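Local coordinates for tyrosine recombinase XerH (Helicobacter pylori, PDB 5JK0) that catalyses site-specific recombination at difH, cutting and rejoining DNA strands through a tyrosine nucleophile, and takes part in chromosome segregation, at a contact of chain A with DNA and the interface of chains A and B. Numbering follows the deposited sequence. Chains: chain A/B, Tyrosine recombinase XerH.

Contact 1: a contact of chain A with DNA. Residues chain A 197, 200, 278-279, 283-284, 288. With nucleotides of chain C.
Two successive phosphates of chain C, those of DG3 and DT4, are held against the catalytic domain by A:Arg200, the loop segment 278-284 and A:Tyr288. A:Tyr288, in helix 286-299, leaves the backbone with CG anti to its N (chi1 -179°), which carries the ring under C5' of DG3. A:Tyr288 CB lies 3.5 Å from OP2 of DT4 and also touches the thymine methyl C7. Farther out, CD1 passes near C8 of the DG3 base and C5' of its sugar. CE1 and CZ come under the same atom, C5' of DG3, which sits over one face, 3.6 Å from the A:Tyr288 ring centroid, as a CH-pi contact displaced toward the rim. The hydroxyl A:Tyr288 OH ends in loose contact with O5' of DG3, 3.7 Å away. A:Arg200 starts from CG anti to its N and bends at chi3 (62°), so that the guanidinium meets the DG3 phosphate end-on. A:Arg200 NH1 forms a salt bridge and hydrogen bond of 2.9 Å with OP2 of DG3, while NH2 bonds to O5' in the guanidinium plane. A:Leu284 CD2 lies over one face of this group. On the other phosphate oxygen, OP1 of DG3, the main-chain N of A:Gln279 donates a bond of 3.1 Å. The neighbouring A:Asn278 has CG in the crowded position between N and the carbonyl carbon (chi1 54°), turning ND2 to OP1 of DT4 at 2.9 Å, nearly straight and in the amide plane. Waters link A:Gln279 NE2 to DG3 OP2 and A:Ala283 O to DT4 OP1. The direct hydrogen bonds reach the sugar-phosphate backbone and the bases meet only van der Waals touches of A:Tyr288, so the site probably anchors the strand more than it reads sequence.

Contact 2: the interface of chains A and B. Residues chain A 327, 338-340, 343, 346; chain B 327-328, 331, 337-340.
Matching torsions in the two chains prepare the polar core: both Ser338 side chains place OG anti to the backbone N (chi1 176° in A, 172° in B), and both Asn340 side chains set CG anti to the carbonyl carbon. Within each chain the serine OG accepts the Asn340 N-H, a cap at the start of helix 339-342, and also meets the opposing asparagine. A:Asn340 uses both ends of its amide. A:Asn340 OD1 receives the main-chain N-H of B:Leu339 on a lone pair in the carbonyl plane, almost straight at 2.8 Å, while A:Asn340 ND2 gives an equally straight bond of 2.9 Å to B:Ser338 OG, fixing the amide's rotation. In the opposite pair the roles are exchanged: A:Ser338 OG donates to B:Asn340 OD1 at 3.1 Å, and water 3 joins that oxygen to A:Leu339 N where the other side has a direct bond, so the match is only approximately symmetric. The two asparagines cross at about a right angle. Beside them, B:Leu339 CD1 meets A:Leu327 CD2 tip to tip at 3.6 Å and also packs on A:Arg343 CB. A:Leu339 CD1 crosses B:Leu327 CD2 at the same separation, and B:Ile328 CD1 points at A:Thr346 OG1. The extended A:Arg343 lays one guanidinium face on B:Gln331 OE1, 3.0 Å from A:Arg343 NH2; with the N-H directed away this is no hydrogen bond, though the carbonyl dipole may favour the cation. Its NH2 bonds instead to water 4, at the guanidinium edge, which links it to A:Asn340 OD1 and B:Ala337 O. The patch joins helix 327-334 and the turn into helix 339-342 in both chains, with A:Arg343 and A:Thr346 added from the segment around the nucleophile A:Tyr345.

Contact 1: a contact of chain A with DNA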
loop_
_atom_site.group_PDB
_atom_site.type_symbol
_atom_site.label_atom_id
_atom_site.label_comp_id
_atom_site.label_asym_id
_atom_site.label_seq_id
_atom_site.Cartn_x
_atom_site.Cartn_y
_atom_site.Cartn_z
ATOM N N VAL A 197 38.380 8.898 26.697
ATOM C CA VAL A 197 37.090 9.159 26.062
ATOM C C VAL A 197 37.110 10.316 25.062
ATOM O O VAL A 197 36.117 10.558 24.378
ATOM C CB VAL A 197 36.002 9.467 27.115
ATOM C CG1 VAL A 197 35.978 8.392 28.194
ATOM C CG2 VAL A 197 36.231 10.840 27.730
ATOM N N ARG A 200 36.597 9.330 21.187
ATOM C CA ARG A 200 35.269 8.777 20.949
ATOM C C ARG A 200 34.170 9.827 21.091
ATOM O O ARG A 200 33.286 9.932 20.239
ATOM C CB ARG A 200 35.000 7.618 21.911
ATOM C CG ARG A 200 33.619 7.001 21.774
ATOM C CD ARG A 200 33.292 6.154 22.989
ATOM N NE ARG A 200 33.269 6.958 24.208
ATOM C CZ ARG A 200 33.291 6.455 25.438
ATOM N NH1 ARG A 200 33.341 5.142 25.618
ATOM N NH2 ARG A 200 33.267 7.264 26.488
ATOM N N ASN A 278 30.931 1.471 25.151
ATOM C CA ASN A 278 31.566 1.714 26.438
ATOM C C ASN A 278 32.739 0.762 26.636
ATOM O O ASN A 278 33.127 0.049 25.712
ATOM C CB ASN A 278 30.555 1.575 27.582
ATOM C CG ASN A 278 29.811 0.249 27.562
ATOM O OD1 ASN A 278 30.368 -0.791 27.209
ATOM N ND2 ASN A 278 28.538 0.285 27.944
ATOM N N GLN A 279 33.302 0.744 27.839
ATOM C CA GLN A 279 34.442 -0.119 28.121
ATOM C C GLN A 279 34.038 -1.589 28.157
ATOM O O GLN A 279 34.865 -2.473 27.936
ATOM C CB GLN A 279 35.102 0.280 29.441
ATOM C CG GLN A 279 35.758 1.650 29.401
ATOM C CD GLN A 279 36.593 1.933 30.633
ATOM O OE1 GLN A 279 36.567 1.176 31.603
ATOM N NE2 GLN A 279 37.344 3.027 30.599
ATOM N N ALA A 283 26.572 -0.562 23.736
ATOM C CA ALA A 283 26.253 0.781 23.259
ATOM C C ALA A 283 26.083 1.772 24.408
ATOM O O ALA A 283 25.598 1.416 25.481
ATOM C CB ALA A 283 24.997 0.751 22.399
ATOM N N LEU A 284 26.487 3.015 24.168
ATOM C CA LEU A 284 26.372 4.076 25.163
ATOM C C LEU A 284 24.913 4.456 25.387
ATOM O O LEU A 284 24.060 4.213 24.532
ATOM C CB LEU A 284 27.177 5.306 24.731
ATOM C CG LEU A 284 28.678 5.104 24.518
ATOM C CD1 LEU A 284 29.290 6.319 23.846
ATOM C CD2 LEU A 284 29.378 4.814 25.841
ATOM N N TYR A 288 24.401 9.397 29.097
ATOM C CA TYR A 288 25.814 9.738 28.970
ATOM C C TYR A 288 26.034 10.759 27.859
ATOM O O TYR A 288 26.798 11.710 28.021
ATOM C CB TYR A 288 26.651 8.485 28.706
ATOM C CG TYR A 288 28.137 8.758 28.596
ATOM C CD1 TYR A 288 28.911 8.946 29.733
ATOM C CD2 TYR A 288 28.762 8.827 27.357
ATOM C CE1 TYR A 288 30.268 9.196 29.641
ATOM C CE2 TYR A 288 30.119 9.075 27.254
ATOM C CZ TYR A 288 30.866 9.259 28.399
ATOM O OH TYR A 288 32.217 9.507 28.304
ATOM P P DA C 2 38.192 8.288 32.952
ATOM O OP1 DA C 2 39.420 7.816 32.275
ATOM O OP2 DA C 2 37.806 9.714 32.863
ATOM O "O5'" DA C 2 36.955 7.414 32.442
ATOM C "C5'" DA C 2 37.029 5.993 32.478
ATOM C "C4'" DA C 2 35.643 5.372 32.417
ATOM O "O4'" DA C 2 34.892 5.730 33.611
ATOM C "C3'" DA C 2 34.780 5.818 31.232
ATOM O "O3'" DA C 2 34.043 4.707 30.727
ATOM C "C2'" DA C 2 33.854 6.847 31.869
ATOM C "C1'" DA C 2 33.626 6.203 33.221
ATOM N N9 DA C 2 33.121 7.123 34.235
ATOM C C8 DA C 2 33.228 8.485 34.242
ATOM N N7 DA C 2 32.667 9.055 35.283
ATOM C C5 DA C 2 32.153 7.992 36.007
ATOM C C6 DA C 2 31.437 7.925 37.218
ATOM N N6 DA C 2 31.108 9.002 37.939
ATOM N N1 DA C 2 31.071 6.704 37.661
ATOM C C2 DA C 2 31.402 5.629 36.938
ATOM N N3 DA C 2 32.071 5.566 35.788
ATOM C C4 DA C 2 32.420 6.794 35.373
ATOM P P DG C 3 33.392 4.758 29.257
ATOM O OP1 DG C 3 32.649 3.493 29.063
ATOM O OP2 DG C 3 34.475 5.106 28.310
ATOM O "O5'" DG C 3 32.358 5.985 29.328
ATOM C "C5'" DG C 3 30.944 5.760 29.290
ATOM C "C4'" DG C 3 30.451 5.084 30.559
ATOM O "O4'" DG C 3 30.785 5.877 31.715
ATOM C "C3'" DG C 3 28.949 4.935 30.667
ATOM O "O3'" DG C 3 28.513 3.815 29.912
ATOM C "C2'" DG C 3 28.762 4.711 32.169
ATOM C "C1'" DG C 3 29.950 5.468 32.784
ATOM N N9 DG C 3 29.549 6.636 33.565
ATOM C C8 DG C 3 29.773 7.957 33.265
ATOM N N7 DG C 3 29.291 8.781 34.156
ATOM C C5 DG C 3 28.708 7.951 35.108
ATOM C C6 DG C 3 28.028 8.273 36.309
ATOM O O6 DG C 3 27.798 9.393 36.788
ATOM N N1 DG C 3 27.595 7.130 36.978
ATOM C C2 DG C 3 27.794 5.842 36.544
ATOM N N2 DG C 3 27.303 4.868 37.324
ATOM N N3 DG C 3 28.430 5.528 35.422
ATOM C C4 DG C 3 28.858 6.629 34.757
ATOM P P DT C 4 26.966 3.673 29.505
ATOM O OP1 DT C 4 26.865 2.650 28.441
ATOM O OP2 DT C 4 26.436 5.034 29.274
ATOM O "O5'" DT C 4 26.271 3.107 30.829
ATOM C "C5'" DT C 4 26.761 1.919 31.437
ATOM C "C4'" DT C 4 25.845 1.488 32.564
ATOM O "O4'" DT C 4 25.905 2.467 33.635
ATOM C "C3'" DT C 4 24.378 1.359 32.165
ATOM O "O3'" DT C 4 23.839 0.147 32.657
ATOM C "C2'" DT C 4 23.706 2.579 32.794
ATOM C "C1'" DT C 4 24.606 2.899 33.980
ATOM N N1 DT C 4 24.669 4.358 34.278
ATOM C C2 DT C 4 24.271 4.818 35.513
ATOM O O2 DT C 4 23.867 4.088 36.401
ATOM N N3 DT C 4 24.365 6.175 35.675
ATOM C C4 DT C 4 24.806 7.101 34.744
ATOM O O4 DT C 4 24.854 8.303 34.985
ATOM C C5 DT C 4 25.204 6.551 33.469
ATOM C C7 DT C 4 25.701 7.455 32.380
ATOM C C6 DT C 4 25.116 5.225 33.300
HETATM O O HOH W 1 24.977 0.847 28.481
HETATM O O HOH W 2 37.176 4.344 28.101
#

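Contact 2: the interface of chains A and B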
loop_
_atom_site.group_PDB
_atom_site.type_symbol
_atom_site.label_atom_id
_atom_site.label_comp_id
_atom_site.label_asym_id
_atom_site.label_seq_id
_atom_site.Cartn_x
_atom_site.Cartn_y
_atom_site.Cartn_z
ATOM N N LEU A 327 13.191 22.763 0.711
ATOM C CA LEU A 327 12.380 22.056 1.696
ATOM C C LEU A 327 12.478 20.541 1.537
ATOM O O LEU A 327 12.507 19.805 2.525
ATOM C CB LEU A 327 10.919 22.498 1.598
ATOM C CG LEU A 327 10.032 22.115 2.783
ATOM C CD1 LEU A 327 10.541 22.764 4.062
ATOM C CD2 LEU A 327 8.593 22.514 2.514
ATOM N N SER A 338 6.932 13.468 6.325
ATOM C CA SER A 338 6.112 14.475 5.663
ATOM C C SER A 338 6.778 15.845 5.679
ATOM O O SER A 338 7.478 16.194 6.629
ATOM C CB SER A 338 4.736 14.561 6.326
ATOM O OG SER A 338 3.966 15.607 5.758
ATOM N N LEU A 339 6.544 16.618 4.622
ATOM C CA LEU A 339 7.081 17.970 4.511
ATOM C C LEU A 339 6.483 18.916 5.546
ATOM O O LEU A 339 7.044 19.976 5.825
ATOM C CB LEU A 339 6.836 18.527 3.107
ATOM C CG LEU A 339 7.700 17.954 1.984
ATOM C CD1 LEU A 339 7.132 18.350 0.631
ATOM C CD2 LEU A 339 9.135 18.436 2.125
ATOM N N ASN A 340 5.338 18.534 6.106
ATOM C CA ASN A 340 4.696 19.332 7.146
ATOM C C ASN A 340 5.558 19.422 8.398
ATOM O O ASN A 340 5.454 20.377 9.167
ATOM C CB ASN A 340 3.322 18.754 7.492
ATOM C CG ASN A 340 2.287 19.040 6.424
ATOM O OD1 ASN A 340 2.241 20.139 5.870
ATOM N ND2 ASN A 340 1.452 18.052 6.125
ATOM N N ARG A 343 8.398 21.980 7.609
ATOM C CA ARG A 343 7.905 23.354 7.577
ATOM C C ARG A 343 8.262 24.138 8.840
ATOM O O ARG A 343 8.435 25.356 8.798
ATOM C CB ARG A 343 6.387 23.363 7.381
ATOM C CG ARG A 343 5.771 24.751 7.365
ATOM C CD ARG A 343 4.258 24.688 7.337
ATOM N NE ARG A 343 3.662 26.008 7.515
ATOM C CZ ARG A 343 2.353 26.236 7.548
ATOM N NH1 ARG A 343 1.898 27.470 7.714
ATOM N NH2 ARG A 343 1.500 25.230 7.414
ATOM N N THR A 346 10.993 26.813 8.927
ATOM C CA THR A 346 10.906 27.899 7.955
ATOM C C THR A 346 10.029 29.046 8.447
ATOM O O THR A 346 9.165 28.861 9.304
ATOM C CB THR A 346 10.343 27.412 6.602
ATOM O OG1 THR A 346 8.934 27.180 6.722
ATOM C CG2 THR A 346 11.035 26.132 6.154
ATOM N N LEU B 327 8.700 25.684 -2.681
ATOM C CA LEU B 327 7.541 24.934 -2.211
ATOM C C LEU B 327 6.746 25.692 -1.148
ATOM O O LEU B 327 5.521 25.592 -1.096
ATOM C CB LEU B 327 7.984 23.573 -1.671
ATOM C CG LEU B 327 7.006 22.423 -1.904
ATOM C CD1 LEU B 327 6.450 22.483 -3.318
ATOM C CD2 LEU B 327 7.700 21.096 -1.667
ATOM N N ILE B 328 7.445 26.445 -0.303
ATOM C CA ILE B 328 6.783 27.272 0.701
ATOM C C ILE B 328 5.980 28.378 0.019
ATOM O O ILE B 328 4.859 28.687 0.424
ATOM C CB ILE B 328 7.798 27.889 1.688
ATOM C CG1 ILE B 328 8.456 26.797 2.533
ATOM C CG2 ILE B 328 7.120 28.911 2.595
ATOM C CD1 ILE B 328 7.492 26.047 3.429
ATOM N N GLN B 331 2.711 26.936 -1.270
ATOM C CA GLN B 331 1.758 26.762 -0.176
ATOM C C GLN B 331 1.091 28.075 0.222
ATOM O O GLN B 331 -0.130 28.144 0.369
ATOM C CB GLN B 331 2.449 26.154 1.046
ATOM C CG GLN B 331 1.554 26.085 2.274
ATOM C CD GLN B 331 2.289 25.640 3.523
ATOM O OE1 GLN B 331 1.709 25.000 4.399
ATOM N NE2 GLN B 331 3.570 25.978 3.611
ATOM N N ALA B 337 -3.197 24.085 3.377
ATOM C CA ALA B 337 -2.988 23.857 4.803
ATOM C C ALA B 337 -1.917 22.795 5.014
ATOM O O ALA B 337 -1.215 22.797 6.026
ATOM C CB ALA B 337 -4.286 23.449 5.478
ATOM N N SER B 338 -1.797 21.888 4.050
ATOM C CA SER B 338 -0.817 20.813 4.122
ATOM C C SER B 338 0.149 20.869 2.945
ATOM O O SER B 338 -0.254 21.122 1.809
ATOM C CB SER B 338 -1.515 19.452 4.159
ATOM O OG SER B 338 -0.576 18.396 4.050
ATOM N N LEU B 339 1.425 20.619 3.221
ATOM C CA LEU B 339 2.447 20.633 2.182
ATOM C C LEU B 339 2.413 19.365 1.335
ATOM O O LEU B 339 3.067 19.291 0.293
ATOM C CB LEU B 339 3.831 20.817 2.802
ATOM C CG LEU B 339 4.155 22.248 3.226
ATOM C CD1 LEU B 339 5.368 22.272 4.130
ATOM C CD2 LEU B 339 4.386 23.115 2.000
ATOM N N ASN B 340 1.653 18.369 1.782
ATOM C CA ASN B 340 1.449 17.160 0.991
ATOM C C ASN B 340 0.684 17.482 -0.285
ATOM O O ASN B 340 0.810 16.787 -1.295
ATOM C CB ASN B 340 0.701 16.097 1.798
ATOM C CG ASN B 340 1.511 15.576 2.969
ATOM O OD1 ASN B 340 2.742 15.620 2.957
ATOM N ND2 ASN B 340 0.823 15.076 3.988
HETATM O O HOH W 3 5.579 15.242 2.248
HETATM O O HOH W 4 1.716 22.650 7.094
HETATM O O HOH W 5 -1.456 24.363 8.362
#

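Contact 1 and contact 2 lie about 38 Å apart, measured between the centres of their C-alpha atoms, and share no residue or helix. Chain A contributes its catalytic domain to both, and in contact 2 it meets the same region of chain B. The centre of contact 1 is about 15 Å from the active-site A:Arg214, and that of contact 2 about 17 Å from B:Arg214. In this tetrameric pre-cleavage complex on difH, one domain thus carries both a DNA contact and a subunit contact, so DNA placement and subunit pairing may be coupled, though the structure alone does not show it.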